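Local atomic coordinates of fatty acid synthase 1, isoform A (Drosophila melanogaster, PDB entry 6FN6), a protein that probably builds long-chain saturated fatty acids from acetyl-CoA and malonyl-CoA with NADPH, this piece being its dehydratase, enoylreductase and ketoreductase modifying region. Residues A[943-948]-A[975-980]. Residues are numbered along the deposited sequence; the frame is centred on the assembly and turned at random.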
ATOM      1  N   TRP A 943     -10.136  33.439 -28.641  1.00 32.33           N
ATOM      2  CA  TRP A 943     -11.536  33.419 -28.239  1.00 27.56           C
ATOM      3  C   TRP A 943     -12.432  32.985 -29.395  1.00 27.61           C
ATOM      4  O   TRP A 943     -13.361  32.198 -29.209  1.00 27.65           O
ATOM      5  CB  TRP A 943     -11.953  34.801 -27.738  1.00 28.92           C
ATOM      6  CG  TRP A 943     -13.330  34.863 -27.159  1.00 31.66           C
ATOM      7  CD1 TRP A 943     -13.680  34.667 -25.858  1.00 33.72           C
ATOM      8  CD2 TRP A 943     -14.544  35.150 -27.863  1.00 32.32           C
ATOM      9  NE1 TRP A 943     -15.037  34.816 -25.703  1.00 35.06           N
ATOM     10  CE2 TRP A 943     -15.591  35.110 -26.921  1.00 34.17           C
ATOM     11  CE3 TRP A 943     -14.848  35.436 -29.196  1.00 33.95           C
ATOM     12  CZ2 TRP A 943     -16.918  35.346 -27.269  1.00 34.54           C
ATOM     13  CZ3 TRP A 943     -16.167  35.668 -29.540  1.00 34.41           C
ATOM     14  CH2 TRP A 943     -17.185  35.624 -28.582  1.00 35.33           C
ATOM     15  N   LEU A 944     -12.143  33.491 -30.591  1.00 29.92           N
ATOM     16  CA  LEU A 944     -12.923  33.150 -31.775  1.00 30.82           C
ATOM     17  C   LEU A 944     -12.789  31.659 -32.070  1.00 31.82           C
ATOM     18  O   LEU A 944     -13.739  31.009 -32.501  1.00 31.44           O
ATOM     19  CB  LEU A 944     -12.467  33.978 -32.982  1.00 28.40           C
ATOM     20  CG  LEU A 944     -12.681  35.493 -32.897  1.00 28.37           C
ATOM     21  CD1 LEU A 944     -11.878  36.215 -33.977  1.00 28.69           C
ATOM     22  CD2 LEU A 944     -14.159  35.845 -33.019  1.00 28.48           C
ATOM     23  N   VAL A 945     -11.599  31.123 -31.826  1.00 30.57           N
ATOM     24  CA  VAL A 945     -11.326  29.717 -32.079  1.00 31.67           C
ATOM     25  C   VAL A 945     -12.139  28.853 -31.118  1.00 31.34           C
ATOM     26  O   VAL A 945     -12.688  27.824 -31.511  1.00 31.13           O
ATOM     27  CB  VAL A 945      -9.818  29.424 -31.964  1.00 32.90           C
ATOM     28  CG1 VAL A 945      -9.544  27.921 -31.943  1.00 34.09           C
ATOM     29  CG2 VAL A 945      -9.071  30.079 -33.108  1.00 32.99           C
ATOM     30  N   THR A 946     -12.209  29.273 -29.860  1.00 27.93           N
ATOM     31  CA  THR A 946     -12.979  28.545 -28.862  1.00 27.85           C
ATOM     32  C   THR A 946     -14.474  28.668 -29.138  1.00 28.10           C
ATOM     33  O   THR A 946     -15.265  27.862 -28.649  1.00 28.27           O
ATOM     34  CB  THR A 946     -12.696  29.049 -27.428  1.00 29.76           C
ATOM     35  OG1 THR A 946     -13.088  30.420 -27.307  1.00 31.58           O
ATOM     36  CG2 THR A 946     -11.222  28.921 -27.091  1.00 29.97           C
ATOM     37  N   ARG A 947     -14.860  29.687 -29.905  1.00 28.19           N
ATOM     38  CA  ARG A 947     -16.259  29.867 -30.276  1.00 28.55           C
ATOM     39  C   ARG A 947     -16.578  29.222 -31.624  1.00 29.11           C
ATOM     40  O   ARG A 947     -17.695  29.340 -32.126  1.00 29.56           O
ATOM     41  CB  ARG A 947     -16.616  31.354 -30.308  1.00 28.47           C
ATOM     42  CG  ARG A 947     -16.842  31.988 -28.937  1.00 28.24           C
ATOM     43  CD  ARG A 947     -18.153  31.528 -28.320  1.00 34.20           C
ATOM     44  NE  ARG A 947     -18.329  32.023 -26.956  1.00 32.69           N
ATOM     45  CZ  ARG A 947     -19.158  33.000 -26.598  1.00 29.88           C
ATOM     46  NH1 ARG A 947     -19.925  33.612 -27.492  1.00 30.43           N
ATOM     47  NH2 ARG A 947     -19.230  33.361 -25.326  1.00 30.38           N
ATOM     48  N   GLY A 948     -15.602  28.527 -32.201  1.00 35.83           N
ATOM     49  CA  GLY A 948     -15.840  27.749 -33.404  1.00 34.12           C
ATOM     50  C   GLY A 948     -15.182  28.235 -34.683  1.00 31.69           C
ATOM     51  O   GLY A 948     -15.336  27.609 -35.730  1.00 30.96           O
ATOM     52  N   ARG A 975      -4.897  22.536 -33.256  1.00 42.89           N
ATOM     53  CA  ARG A 975      -6.326  22.362 -33.011  1.00 46.34           C
ATOM     54  C   ARG A 975      -7.106  22.346 -34.327  1.00 42.19           C
ATOM     55  O   ARG A 975      -8.333  22.274 -34.329  1.00 40.55           O
ATOM     56  CB  ARG A 975      -6.852  23.472 -32.092  1.00 54.43           C
ATOM     57  CG  ARG A 975      -6.537  23.255 -30.614  1.00 62.35           C
ATOM     58  CD  ARG A 975      -7.288  24.224 -29.701  1.00 68.12           C
ATOM     59  NE  ARG A 975      -6.597  25.504 -29.557  1.00 74.54           N
ATOM     60  CZ  ARG A 975      -7.075  26.549 -28.887  1.00 79.66           C
ATOM     61  NH1 ARG A 975      -8.258  26.482 -28.290  1.00 81.82           N
ATOM     62  NH2 ARG A 975      -6.365  27.667 -28.811  1.00 80.84           N
ATOM     63  N   GLY A 976      -6.388  22.405 -35.445  1.00 37.35           N
ATOM     64  CA  GLY A 976      -6.999  22.268 -36.754  1.00 38.79           C
ATOM     65  C   GLY A 976      -7.467  23.574 -37.372  1.00 40.21           C
ATOM     66  O   GLY A 976      -8.319  23.570 -38.262  1.00 42.19           O
ATOM     67  N   VAL A 977      -6.900  24.691 -36.926  1.00 45.46           N
ATOM     68  CA  VAL A 977      -7.291  25.996 -37.448  1.00 42.79           C
ATOM     69  C   VAL A 977      -6.358  26.420 -38.574  1.00 36.63           C
ATOM     70  O   VAL A 977      -5.141  26.259 -38.492  1.00 35.45           O
ATOM     71  CB  VAL A 977      -7.312  27.062 -36.333  1.00 47.59           C
ATOM     72  CG1 VAL A 977      -7.623  28.445 -36.904  1.00 49.10           C
ATOM     73  CG2 VAL A 977      -8.322  26.693 -35.265  1.00 47.66           C
ATOM     74  N   LYS A 978      -6.946  26.967 -39.630  1.00 46.34           N
ATOM     75  CA  LYS A 978      -6.179  27.505 -40.743  1.00 44.06           C
ATOM     76  C   LYS A 978      -5.787  28.949 -40.449  1.00 36.18           C
ATOM     77  O   LYS A 978      -6.641  29.834 -40.389  1.00 34.81           O
ATOM     78  CB  LYS A 978      -6.987  27.421 -42.039  1.00 47.07           C
ATOM     79  CG  LYS A 978      -6.314  28.049 -43.249  1.00 53.24           C
ATOM     80  CD  LYS A 978      -5.081  27.277 -43.673  1.00 59.56           C
ATOM     81  CE  LYS A 978      -4.401  27.941 -44.859  1.00 65.17           C
ATOM     82  NZ  LYS A 978      -3.201  27.188 -45.316  1.00 67.61           N
ATOM     83  N   VAL A 979      -4.491  29.175 -40.262  1.00 34.94           N
ATOM     84  CA  VAL A 979      -3.987  30.500 -39.937  1.00 35.84           C
ATOM     85  C   VAL A 979      -3.217  31.061 -41.122  1.00 35.62           C
ATOM     86  O   VAL A 979      -2.301  30.424 -41.641  1.00 38.40           O
ATOM     87  CB  VAL A 979      -3.098  30.469 -38.684  1.00 34.96           C
ATOM     88  CG1 VAL A 979      -2.717  31.886 -38.263  1.00 33.81           C
ATOM     89  CG2 VAL A 979      -3.799  29.735 -37.545  1.00 34.01           C
ATOM     90  N   VAL A 980      -3.598  32.261 -41.544  1.00 34.98           N
ATOM     91  CA  VAL A 980      -2.906  32.948 -42.622  1.00 35.98           C
ATOM     92  C   VAL A 980      -2.384  34.275 -42.093  1.00 35.63           C
ATOM     93  O   VAL A 980      -3.137  35.058 -41.513  1.00 34.74           O
ATOM     94  CB  VAL A 980      -3.832  33.157 -43.840  1.00 36.43           C
ATOM     95  CG1 VAL A 980      -3.148  33.996 -44.905  1.00 37.46           C
ATOM     96  CG2 VAL A 980      -4.267  31.824 -44.415  1.00 37.06           C
TER
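Val-945 meets Val-977 by apolar packing between the end of helix 935-946 and the residues leading into strand 978-982. The CG1 methyl of Val-945 rests 3.7 Å from CG2 of Val-977. The second methyl of Val-945, CG2, lies a little farther from that same Val-977 CG2, at 4.1 Å. One methyl of Val-977 therefore faces both branches of Val-945. A chi1 of 168° points CG1 of Val-945 away from the backbone N, where it meets both Val-977 and Arg-975. Trp-972 of helix 963-974 touches both valines, and Ile-952 of strand 951-955 adds to the packing on Val-977.

The other contacts involve the guanidinium of Arg-975. Val-945 CG1 sits over the centre of one of its faces, 4.1 Å above the plane. Thr-946 comes to the edge instead, with its CG2 methyl 4.0 Å from Arg-975 NH1. These are van der Waals contacts, and the polar hold is elsewhere: NH2 of Arg-975 is hydrogen-bonded to Asn-942 OD1, one turn before Thr-946 on helix 935-946. The arginine is poorly ordered, so its placement is less certain.

Both segments belong to the ketoreductase domain, which has a Rossmann-type fold. Helix 935-946 follows strand 926-930 and leads on to strand 951-955. Helix 963-974 then leads to strand 978-982, which runs parallel to 951-955 and is the outermost strand on that side within the chain. The contact lies away from the predicted dehydratase active site.

Other bonds lie within the last turn of the helix. Thr-946 OG1 donates to Trp-943 O at 2.6 Å, with the donor tilted 27° from the carbonyl plane. Both helices stop in Schellman motifs, at Gly-948 and Gly-976, where positive phi suits glycine.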